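Local coordinates for protein beta-galactosidase (Trichoderma reesei, PDB 3OG2) that probably hydrolyses terminal non-reducing beta-D-galactose residues of beta-D-galactosides, at residues A[450-454]-A[466-471]; A[491-497]-A[526-532]; A[511-517]-A[537-541]; A[531-537]-A[548-552]. All coordinates share one frame. Residue numbers count along the deposited sequence, not the author numbering.

All four contacts lie in beta-galactosidase domain 2, on one side of the chain's centre and away from the galactose-binding site. Contacts 1 and 2 come in series along the chain and belong to the eight-stranded antiparallel sheet, where strands 462-467 and 492-497 are neighbours; their centres are 11 Å apart. Contact 3 pairs strands of the five-stranded mixed sheet. Contact 4, which shares Trp-531 and Thr-532 with contact 2 and Arg-537 with contact 3, connects the two sheets; its centre is 12 Å and 9 Å from theirs. Contact 3 crosses contacts 2 and 4 in sequence because the chain passes back and forth between the sheets. Contact 1 also changes sheet, so the set describes how the two layers are joined.

Contact 1 of 4, residues A[450-454]-A[466-471]; sequences SKIHV and YSTAEI
Strand 450-454 meets 466-471, extended at 466-467, turning at Thr-468 (phi/psi -88/-32) and resuming at 470, through one antiparallel bridge. Tyr-466 CA is 3.1 Å from Val-454 O, and its hydroxyl reaches Glu-494. Ser-467 forms the hydrogen-bonded pair with Val-454 (CA-CA 5.4 Å): Val-454 N to Ser-467 O is 3.1 Å and Ser-467 N to Val-454 O 2.9 Å. Thr-468 O accepts a weak hydrogen bond from His-453 ND1 at 2.8 Å, and Thr-468 CB lies off-centre over the histidine ring; His-453 NE2 is held by Tyr-423. Water W3 bridges Ala-469 O and Ile-452 O, at 2.9 and 2.6 Å. Glu-470 (chi1 m, chi2 t) extends back, taking Ile-452 N onto OE2 at 2.9 Å, while water W1 links its OE1 to Lys-451 NZ; Glu-470 also salt-bridges Lys-309, and Lys-451 Glu-491. Ile-471 CD1 meets Val-454 CG2 at 3.8 Å. This is a beta hairpin, 450-459 with 462-467, after which the chain crosses at 468-469 into strand 470-476 of the second sheet.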
# COMPACT_ATOMS: atom_id res chain seq x y z
N SER A 450 -6.28 -21.95 10.26
CA SER A 450 -6.32 -22.93 9.16
C SER A 450 -4.91 -23.50 9.03
O SER A 450 -3.94 -22.81 9.25
CB SER A 450 -6.75 -22.22 7.89
OG SER A 450 -6.73 -23.10 6.78
N LYS A 451 -4.82 -24.79 8.69
CA LYS A 451 -3.52 -25.44 8.61
C LYS A 451 -3.37 -26.12 7.28
O LYS A 451 -4.38 -26.52 6.72
CB LYS A 451 -3.37 -26.50 9.71
CG LYS A 451 -3.36 -25.77 11.06
CD LYS A 451 -2.49 -26.41 12.10
CE LYS A 451 -2.86 -25.82 13.46
NZ LYS A 451 -1.96 -24.66 13.74
N ILE A 452 -2.14 -26.29 6.85
CA ILE A 452 -1.82 -27.14 5.73
C ILE A 452 -1.05 -28.35 6.27
O ILE A 452 0.03 -28.24 6.83
CB ILE A 452 -1.02 -26.42 4.63
CG1 ILE A 452 -1.52 -24.97 4.51
CG2 ILE A 452 -1.07 -27.21 3.33
CD1 ILE A 452 -1.93 -24.49 3.14
N HIS A 453 -1.66 -29.54 6.11
CA HIS A 453 -0.99 -30.80 6.41
C HIS A 453 -0.43 -31.35 5.10
O HIS A 453 -0.96 -31.05 4.03
CB HIS A 453 -1.92 -31.81 7.05
CG HIS A 453 -2.61 -31.31 8.28
ND1 HIS A 453 -2.01 -30.52 9.25
CD2 HIS A 453 -3.85 -31.52 8.74
CE1 HIS A 453 -2.88 -30.26 10.23
NE2 HIS A 453 -4.02 -30.85 9.93
N VAL A 454 0.65 -32.13 5.17
CA VAL A 454 1.26 -32.65 3.95
C VAL A 454 1.51 -34.14 4.03
O VAL A 454 1.67 -34.72 5.10
CB VAL A 454 2.61 -31.94 3.64
CG1 VAL A 454 2.42 -30.45 3.38
CG2 VAL A 454 3.62 -32.12 4.76
N TYR A 466 4.42 -37.92 6.30
CA TYR A 466 3.35 -36.95 6.54
C TYR A 466 3.85 -35.96 7.58
O TYR A 466 4.76 -36.28 8.35
CB TYR A 466 2.03 -37.58 6.97
CG TYR A 466 2.16 -38.42 8.23
CD1 TYR A 466 2.08 -37.88 9.51
CD2 TYR A 466 2.36 -39.81 8.13
CE1 TYR A 466 2.19 -38.64 10.68
CE2 TYR A 466 2.49 -40.58 9.29
CZ TYR A 466 2.40 -39.99 10.54
OH TYR A 466 2.56 -40.84 11.63
N SER A 467 3.18 -34.83 7.63
CA SER A 467 3.32 -33.96 8.80
C SER A 467 2.02 -33.21 9.05
O SER A 467 1.44 -32.68 8.07
CB SER A 467 4.44 -32.94 8.57
OG SER A 467 4.53 -32.07 9.71
N THR A 468 1.60 -33.16 10.31
CA THR A 468 0.47 -32.32 10.66
C THR A 468 0.99 -30.93 11.01
O THR A 468 0.31 -29.91 10.74
CB THR A 468 -0.33 -32.87 11.85
OG1 THR A 468 0.50 -32.86 13.02
CG2 THR A 468 -0.72 -34.34 11.63
N ALA A 469 2.20 -30.84 11.56
CA ALA A 469 2.74 -29.50 11.81
C ALA A 469 3.09 -28.81 10.51
O ALA A 469 3.45 -29.47 9.53
CB ALA A 469 4.02 -29.69 12.65
N GLU A 470 3.03 -27.48 10.53
CA GLU A 470 3.30 -26.73 9.32
C GLU A 470 4.78 -26.51 9.13
O GLU A 470 5.56 -26.46 10.08
CB GLU A 470 2.50 -25.41 9.42
CG GLU A 470 0.99 -25.75 9.33
CD GLU A 470 0.10 -24.54 9.23
OE1 GLU A 470 -0.12 -23.85 10.27
OE2 GLU A 470 -0.37 -24.30 8.08
N ILE A 471 5.18 -26.42 7.88
CA ILE A 471 6.57 -26.23 7.53
C ILE A 471 6.85 -24.75 7.40
O ILE A 471 6.13 -24.03 6.69
CB ILE A 471 6.86 -26.92 6.19
CG1 ILE A 471 6.78 -28.43 6.33
CG2 ILE A 471 8.23 -26.55 5.63
CD1 ILE A 471 5.75 -29.13 5.57
O HOH W 1 0.59 -24.95 12.68
O HOH W 2 3.02 -26.66 5.95
O HOH W 3 2.37 -29.27 6.86

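Contact 2 of 4, residues A[491-497]-A[526-532]; sequences ELHEFAV and TVVLQWT
Strands 492-497 and 527-532 are regular antiparallel neighbours, their axes 4.7 Å apart at 161°. His-493/Trp-531, Phe-495/Leu-529 and Val-497/Val-527 are hydrogen-bonded pairs (CA-CA 5.2 to 5.5 Å), each with two N-H...O bonds of 2.8 to 3.0 Å; Glu-494/Gln-530, Ala-496/Val-528 and, at the end of the ladder, Leu-492/Thr-532 alternate with them as non-hydrogen-bonded pairs. The face carrying His-493, Phe-495 and Trp-531 holds an aromatic cluster. Trp-531 (chi1 50°, chi2 -67°) lays its five-membered ring over His-493 CB, a CH-pi contact of 4.0 Å to the centroid. Phe-495 also takes chi1 p (59°), placing CE1 3.6 Å from Trp-531 NE1 and one ring face over Leu-529 CB, 4.0 Å from the centroid, with CE2 3.6 Å from Leu-529 CD1. His-493 (chi1 m) donates from NE2 to Glu-491 OE1 at 2.8 Å, a His-carboxylate hydrogen bond. On the other face, Glu-494 and Gln-530 are both t at chi1 and chi2, and Gln-530 NE2 donates to Glu-494 OE1 at 2.8 Å; Tyr-466 holds the same carboxylate through OE2. Leu-492 (t, p) brings CD1 within 3.3 Å of Gln-530 CG. Strands 462-467 and 518-521 flank the pair within the sheet, and strand 545-551 of the second sheet packs against the aromatic face through Ile-547 and Met-549.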
# COMPACT_ATOMS: atom_id res chain seq x y z
N GLU A 491 -0.79 -27.28 20.77
CA GLU A 491 -1.26 -28.25 19.75
C GLU A 491 -0.38 -29.48 19.72
O GLU A 491 0.87 -29.37 19.72
CB GLU A 491 -1.24 -27.59 18.39
CG GLU A 491 -2.28 -26.52 18.10
CD GLU A 491 -1.96 -25.74 16.82
OE1 GLU A 491 -1.11 -26.14 16.00
OE2 GLU A 491 -2.59 -24.65 16.67
N LEU A 492 -0.99 -30.66 19.70
CA LEU A 492 -0.25 -31.89 19.48
C LEU A 492 -0.06 -32.06 17.98
O LEU A 492 -1.03 -31.92 17.23
CB LEU A 492 -1.00 -33.11 19.99
CG LEU A 492 -0.35 -34.49 19.79
CD1 LEU A 492 0.91 -34.67 20.62
CD2 LEU A 492 -1.34 -35.61 20.17
N HIS A 493 1.16 -32.38 17.58
CA HIS A 493 1.46 -32.64 16.17
C HIS A 493 2.25 -33.92 16.01
O HIS A 493 2.89 -34.41 16.96
CB HIS A 493 2.30 -31.48 15.59
CG HIS A 493 1.37 -30.32 15.36
ND1 HIS A 493 0.47 -30.40 14.32
CD2 HIS A 493 1.15 -29.15 16.00
CE1 HIS A 493 -0.25 -29.28 14.32
NE2 HIS A 493 0.16 -28.54 15.33
N GLU A 494 2.16 -34.50 14.80
CA GLU A 494 2.93 -35.71 14.51
C GLU A 494 3.47 -35.62 13.10
O GLU A 494 2.78 -35.10 12.20
CB GLU A 494 2.01 -36.93 14.73
CG GLU A 494 2.83 -38.21 14.67
CD GLU A 494 1.88 -39.40 14.83
OE1 GLU A 494 1.51 -39.73 16.00
OE2 GLU A 494 1.48 -39.93 13.76
N PHE A 495 4.67 -36.15 12.90
CA PHE A 495 5.21 -36.26 11.55
C PHE A 495 5.99 -37.58 11.48
O PHE A 495 6.39 -38.14 12.50
CB PHE A 495 6.05 -35.08 11.10
CG PHE A 495 7.26 -34.80 11.94
CD1 PHE A 495 7.12 -34.15 13.19
CD2 PHE A 495 8.50 -35.14 11.45
CE1 PHE A 495 8.26 -33.85 13.93
CE2 PHE A 495 9.63 -34.86 12.19
CZ PHE A 495 9.50 -34.21 13.42
N ALA A 496 6.20 -38.02 10.26
CA ALA A 496 6.90 -39.28 10.10
C ALA A 496 7.91 -39.10 8.95
O ALA A 496 7.58 -38.50 7.93
CB ALA A 496 5.95 -40.41 9.79
N VAL A 497 9.09 -39.63 9.14
CA VAL A 497 10.18 -39.49 8.20
C VAL A 497 10.53 -40.86 7.65
O VAL A 497 10.82 -41.78 8.42
CB VAL A 497 11.43 -38.83 8.82
CG1 VAL A 497 12.50 -38.60 7.77
CG2 VAL A 497 11.05 -37.50 9.49
N THR A 526 10.74 -46.24 9.32
CA THR A 526 10.05 -44.96 9.36
C THR A 526 10.02 -44.43 10.80
O THR A 526 9.59 -45.13 11.73
CB THR A 526 8.62 -45.10 8.86
OG1 THR A 526 8.72 -45.45 7.48
CG2 THR A 526 7.88 -43.77 8.94
N VAL A 527 10.46 -43.22 11.01
CA VAL A 527 10.52 -42.64 12.33
C VAL A 527 9.31 -41.74 12.54
O VAL A 527 9.07 -40.81 11.75
CB VAL A 527 11.85 -41.86 12.47
CG1 VAL A 527 11.89 -41.33 13.92
CG2 VAL A 527 13.11 -42.66 12.14
N VAL A 528 8.53 -41.99 13.56
CA VAL A 528 7.35 -41.21 13.86
C VAL A 528 7.59 -40.40 15.13
O VAL A 528 8.01 -40.94 16.15
CB VAL A 528 6.11 -42.12 14.02
CG1 VAL A 528 4.87 -41.28 14.25
CG2 VAL A 528 5.98 -43.05 12.81
N LEU A 529 7.35 -39.08 15.00
CA LEU A 529 7.66 -38.16 16.09
C LEU A 529 6.40 -37.41 16.44
O LEU A 529 5.76 -36.88 15.56
CB LEU A 529 8.73 -37.13 15.66
CG LEU A 529 10.10 -37.75 15.33
CD1 LEU A 529 10.14 -38.09 13.81
CD2 LEU A 529 11.28 -36.86 15.65
N GLN A 530 6.07 -37.36 17.72
CA GLN A 530 4.95 -36.60 18.23
C GLN A 530 5.47 -35.52 19.17
O GLN A 530 6.41 -35.76 19.94
CB GLN A 530 4.00 -37.55 18.98
CG GLN A 530 2.58 -37.05 19.01
CD GLN A 530 1.67 -38.17 19.50
OE1 GLN A 530 1.72 -38.34 20.69
NE2 GLN A 530 0.95 -38.81 18.63
N TRP A 531 4.86 -34.33 19.17
CA TRP A 531 5.34 -33.31 20.06
C TRP A 531 4.17 -32.36 20.30
O TRP A 531 3.28 -32.27 19.43
CB TRP A 531 6.54 -32.59 19.45
CG TRP A 531 6.30 -32.10 18.01
CD1 TRP A 531 6.11 -32.71 16.81
CD2 TRP A 531 6.23 -30.72 17.64
NE1 TRP A 531 5.94 -31.80 15.77
CE2 TRP A 531 6.01 -30.57 16.21
CE3 TRP A 531 6.37 -29.53 18.43
CZ2 TRP A 531 5.91 -29.35 15.56
CZ3 TRP A 531 6.26 -28.36 17.76
CH2 TRP A 531 6.05 -28.26 16.40
N THR A 532 4.19 -31.68 21.43
CA THR A 532 3.17 -30.66 21.68
C THR A 532 3.85 -29.30 21.68
O THR A 532 4.80 -29.09 22.44
CB THR A 532 2.48 -30.93 23.04
OG1 THR A 532 1.76 -32.17 22.92
CG2 THR A 532 1.46 -29.84 23.33

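Contact 3 of 4, residues A[511-517]-A[537-541]; sequences KIEGSNV and RQVVQ
Strands 511-513 and 538-541 run antiparallel, axes 4.6 Å apart at 148°, and their backbone bonding defines a classic beta bulge: Ile-512 N (2.8 Å) and Glu-513 N (3.1 Å) both donate to Val-539 O, while Val-539 N returns a bond to Glu-513 O at 2.9 Å. Ile-512 (phi/psi -103/-45) supplies the extra residue, shifting the register by one between the Lys-511/Val-540 and Glu-513/Val-539 pairs. Side-chain-to-backbone bonding takes over beyond the strand. Gln-538 (chi1 -44°, chi2 -66°, chi3 -67°) folds OE1 into the turn, accepting from Asn-516 N at 2.9 Å and Val-517 N at 3.1 Å, and water W4 bridges its NE2 to Ser-515 N. Gly-514 (104/156) passes with CA 3.3 Å from Gln-538 OE1, where a CB would clash. Apolar packing is modest: Val-517 CG1 to Val-540 CG2 is 3.9 Å and Ile-512 CB to Val-539 CG1 4.0 Å. Ionic contact is two-pronged, with Arg-537 NE to Glu-513 OE1 at 2.9 Å and Arg-537 NH2 to Glu-513 OE2 at 3.0 Å; NH1 of the arginine reaches Glu-613. Most of the specific contacts are therefore polar, with one side-chain oxygen, Gln-538 OE1, serving two backbone N-H groups of the turn where strand 510-513 ends at the sheet margin.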
# COMPACT_ATOMS: atom_id res chain seq x y z
N LYS A 511 17.76 -37.17 20.51
CA LYS A 511 17.07 -36.00 21.04
C LYS A 511 18.11 -34.97 21.41
O LYS A 511 18.97 -35.32 22.21
CB LYS A 511 16.24 -36.35 22.27
CG LYS A 511 15.06 -37.25 21.96
CD LYS A 511 14.23 -37.57 23.21
CE LYS A 511 13.06 -38.42 22.74
NZ LYS A 511 12.14 -38.83 23.82
N ILE A 512 18.03 -33.79 20.87
CA ILE A 512 19.05 -32.77 21.13
C ILE A 512 18.54 -31.74 22.12
O ILE A 512 19.28 -31.35 23.05
CB ILE A 512 19.47 -32.09 19.83
CG1 ILE A 512 19.86 -33.11 18.74
CG2 ILE A 512 20.61 -31.10 20.02
CD1 ILE A 512 21.12 -33.86 19.10
N GLU A 513 17.31 -31.27 21.92
CA GLU A 513 16.68 -30.33 22.81
C GLU A 513 15.23 -30.77 23.11
O GLU A 513 14.54 -31.25 22.20
CB GLU A 513 16.53 -28.91 22.21
CG GLU A 513 17.82 -28.25 21.81
CD GLU A 513 17.60 -26.83 21.29
OE1 GLU A 513 16.48 -26.26 21.26
OE2 GLU A 513 18.63 -26.23 20.87
N GLY A 514 14.84 -30.56 24.34
CA GLY A 514 13.42 -30.67 24.69
C GLY A 514 13.10 -31.96 25.42
O GLY A 514 13.82 -32.95 25.29
N SER A 515 12.02 -31.94 26.17
CA SER A 515 11.69 -33.18 26.87
C SER A 515 10.28 -33.60 26.54
O SER A 515 9.70 -34.43 27.26
CB SER A 515 11.82 -33.03 28.39
OG SER A 515 11.20 -31.85 28.82
N ASN A 516 9.75 -33.01 25.49
CA ASN A 516 8.35 -33.30 25.17
C ASN A 516 8.25 -34.24 24.01
O ASN A 516 7.40 -35.10 23.93
CB ASN A 516 7.72 -31.93 24.92
CG ASN A 516 6.33 -32.19 24.46
OD1 ASN A 516 6.13 -32.25 23.25
ND2 ASN A 516 5.48 -32.37 25.46
N VAL A 517 9.09 -34.16 23.03
CA VAL A 517 8.98 -34.99 21.83
C VAL A 517 9.12 -36.47 22.15
O VAL A 517 9.95 -36.92 22.96
CB VAL A 517 10.02 -34.47 20.79
CG1 VAL A 517 11.43 -34.48 21.36
CG2 VAL A 517 9.92 -35.33 19.53
N ARG A 537 11.55 -25.04 22.47
CA ARG A 537 11.83 -25.72 21.23
C ARG A 537 12.24 -27.17 21.46
O ARG A 537 12.93 -27.50 22.43
CB ARG A 537 12.99 -24.95 20.54
CG ARG A 537 13.39 -25.59 19.23
CD ARG A 537 14.29 -24.71 18.37
NE ARG A 537 15.65 -24.74 18.97
CZ ARG A 537 16.62 -23.94 18.51
NH1 ARG A 537 16.40 -23.06 17.51
NH2 ARG A 537 17.83 -23.97 19.03
N GLN A 538 11.81 -28.07 20.59
CA GLN A 538 12.30 -29.43 20.58
C GLN A 538 13.21 -29.60 19.35
O GLN A 538 12.91 -29.05 18.28
CB GLN A 538 11.15 -30.45 20.47
CG GLN A 538 9.96 -30.15 21.36
CD GLN A 538 10.29 -30.26 22.83
OE1 GLN A 538 10.57 -31.40 23.28
NE2 GLN A 538 10.21 -29.15 23.59
N VAL A 539 14.28 -30.36 19.48
CA VAL A 539 15.16 -30.57 18.33
C VAL A 539 15.54 -32.04 18.36
O VAL A 539 15.97 -32.55 19.39
CB VAL A 539 16.44 -29.71 18.38
CG1 VAL A 539 17.33 -29.95 17.14
CG2 VAL A 539 16.12 -28.22 18.48
N VAL A 540 15.40 -32.70 17.22
CA VAL A 540 15.78 -34.10 17.06
C VAL A 540 16.64 -34.24 15.80
O VAL A 540 16.37 -33.62 14.77
CB VAL A 540 14.53 -35.02 16.95
CG1 VAL A 540 14.95 -36.47 16.64
CG2 VAL A 540 13.70 -34.93 18.22
N GLN A 541 17.67 -35.06 15.91
CA GLN A 541 18.54 -35.39 14.79
C GLN A 541 18.28 -36.83 14.34
O GLN A 541 18.30 -37.76 15.16
CB GLN A 541 20.00 -35.24 15.18
CG GLN A 541 20.88 -35.63 13.99
CD GLN A 541 22.34 -35.38 14.28
OE1 GLN A 541 22.65 -35.05 15.42
NE2 GLN A 541 23.22 -35.54 13.28
O HOH W 4 10.77 -29.38 26.53

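Contact 4 of 4, residues A[531-537]-A[548-552]; sequences WTASSAR and YMVDR
Backbone conformation changes along both segments. Residues 531-532 end a strand, and 533-537 form a loop in which Ser-534 OG accepts from Ala-536 N at 3.0 Å, an ST turn; residues 548-551 are extended and lead into helix 552-555. The backbones approach at two points, Ala-533 CA to Asp-551 CA at 5.0 Å and Arg-537 CA to Val-550 CA at 4.9 Å, without strand pairing or direct hydrogen bonds between the segments. Arg-537 CA lies 3.5 Å from Met-549 O, and water W5 accepts from Asp-551 N at 3.0 Å while standing 2.8 Å from Ser-534 O. Among the side chains, Trp-531 (chi1 50°, chi2 -67°) turns one face to Met-549 (m, t, m). Met-549 CB sits 3.5 Å from the centroid of the Trp-531 six-membered ring, a CH-pi contact, and SD 3.8 Å from the centroid of its five-membered ring, a Met-aromatic contact; at the ring edge, Trp-531 CH2 comes within 3.4 Å of Val-550 O. Arg-537 places CD 3.6 Å from Val-550 CG1 and a guanidinium face over Tyr-548 CD2, 3.7 Å from NH1; its charge pairs with Glu-513 and Glu-613. Asp-551 (chi1 p) is the N-cap of helix 552-555, its OD1 also meeting Ser-554. With Trp-531 from one sheet packed against Met-549 of the other, the arrangement is that of a beta-sandwich interior, with the 533-537 loop carrying the chain from one layer to the other.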
# COMPACT_ATOMS: atom_id res chain seq x y z
N TRP A 531 4.86 -34.33 19.17
CA TRP A 531 5.34 -33.31 20.06
C TRP A 531 4.17 -32.36 20.30
O TRP A 531 3.28 -32.27 19.43
CB TRP A 531 6.54 -32.59 19.45
CG TRP A 531 6.30 -32.10 18.01
CD1 TRP A 531 6.11 -32.71 16.81
CD2 TRP A 531 6.23 -30.72 17.64
NE1 TRP A 531 5.94 -31.80 15.77
CE2 TRP A 531 6.01 -30.57 16.21
CE3 TRP A 531 6.37 -29.53 18.43
CZ2 TRP A 531 5.91 -29.35 15.56
CZ3 TRP A 531 6.26 -28.36 17.76
CH2 TRP A 531 6.05 -28.26 16.40
N THR A 532 4.19 -31.68 21.43
CA THR A 532 3.17 -30.66 21.68
C THR A 532 3.85 -29.30 21.68
O THR A 532 4.80 -29.09 22.44
CB THR A 532 2.48 -30.93 23.04
OG1 THR A 532 1.76 -32.17 22.92
CG2 THR A 532 1.46 -29.84 23.33
N ALA A 533 3.41 -28.42 20.79
CA ALA A 533 4.11 -27.15 20.62
C ALA A 533 3.99 -26.29 21.87
O ALA A 533 2.97 -26.23 22.57
CB ALA A 533 3.50 -26.47 19.40
N SER A 534 5.11 -25.59 22.14
CA SER A 534 5.17 -24.74 23.33
C SER A 534 6.28 -23.76 23.11
O SER A 534 6.95 -23.80 22.09
CB SER A 534 5.42 -25.53 24.61
OG SER A 534 6.78 -25.96 24.66
N SER A 535 6.52 -22.89 24.09
CA SER A 535 7.63 -21.94 23.92
C SER A 535 8.98 -22.61 24.04
O SER A 535 10.00 -21.96 23.79
CB SER A 535 7.49 -20.84 24.97
OG SER A 535 7.51 -21.49 26.22
N ALA A 536 9.00 -23.89 24.43
CA ALA A 536 10.25 -24.63 24.50
C ALA A 536 10.52 -25.41 23.23
O ALA A 536 9.81 -26.36 22.91
CB ALA A 536 10.21 -25.58 25.68
N ARG A 537 11.55 -25.04 22.47
CA ARG A 537 11.83 -25.72 21.23
C ARG A 537 12.24 -27.17 21.46
O ARG A 537 12.93 -27.50 22.43
CB ARG A 537 12.99 -24.95 20.54
CG ARG A 537 13.39 -25.59 19.23
CD ARG A 537 14.29 -24.71 18.37
NE ARG A 537 15.65 -24.74 18.97
CZ ARG A 537 16.62 -23.94 18.51
NH1 ARG A 537 16.40 -23.06 17.51
NH2 ARG A 537 17.83 -23.97 19.03
N TYR A 548 13.83 -28.91 13.79
CA TYR A 548 13.56 -27.92 14.85
C TYR A 548 12.07 -27.78 14.94
O TYR A 548 11.42 -27.44 13.92
CB TYR A 548 14.20 -26.59 14.49
CG TYR A 548 15.71 -26.62 14.41
CD1 TYR A 548 16.36 -27.20 13.31
CD2 TYR A 548 16.53 -26.07 15.38
CE1 TYR A 548 17.73 -27.24 13.21
CE2 TYR A 548 17.92 -26.11 15.29
CZ TYR A 548 18.53 -26.70 14.20
OH TYR A 548 19.91 -26.72 14.08
N MET A 549 11.49 -28.04 16.11
CA MET A 549 10.04 -28.06 16.33
C MET A 549 9.69 -26.90 17.25
O MET A 549 10.08 -26.97 18.43
CB MET A 549 9.65 -29.39 16.93
CG MET A 549 9.73 -30.55 15.92
SD MET A 549 9.83 -32.15 16.79
CE MET A 549 11.61 -32.25 16.96
N VAL A 550 8.99 -25.90 16.77
CA VAL A 550 8.74 -24.70 17.55
C VAL A 550 7.25 -24.36 17.59
O VAL A 550 6.46 -24.90 16.81
CB VAL A 550 9.53 -23.50 16.98
CG1 VAL A 550 11.03 -23.77 17.07
CG2 VAL A 550 9.12 -23.17 15.54
N ASP A 551 6.89 -23.43 18.50
CA ASP A 551 5.52 -22.93 18.40
C ASP A 551 5.49 -21.77 17.42
O ASP A 551 6.49 -21.18 16.97
CB ASP A 551 4.97 -22.58 19.76
CG ASP A 551 5.60 -21.36 20.40
OD1 ASP A 551 6.71 -20.94 19.99
OD2 ASP A 551 4.97 -20.88 21.37
N ARG A 552 4.26 -21.39 17.04
CA ARG A 552 4.06 -20.33 16.05
C ARG A 552 4.72 -19.04 16.46
O ARG A 552 5.35 -18.37 15.65
CB ARG A 552 2.55 -20.07 15.90
CG ARG A 552 2.30 -19.01 14.85
CD ARG A 552 0.83 -18.53 14.92
NE ARG A 552 -0.11 -19.55 14.47
CZ ARG A 552 -0.99 -20.27 15.13
NH1 ARG A 552 -1.22 -20.16 16.46
NH2 ARG A 552 -1.70 -21.13 14.42
O HOH W 5 9.13 -23.40 20.45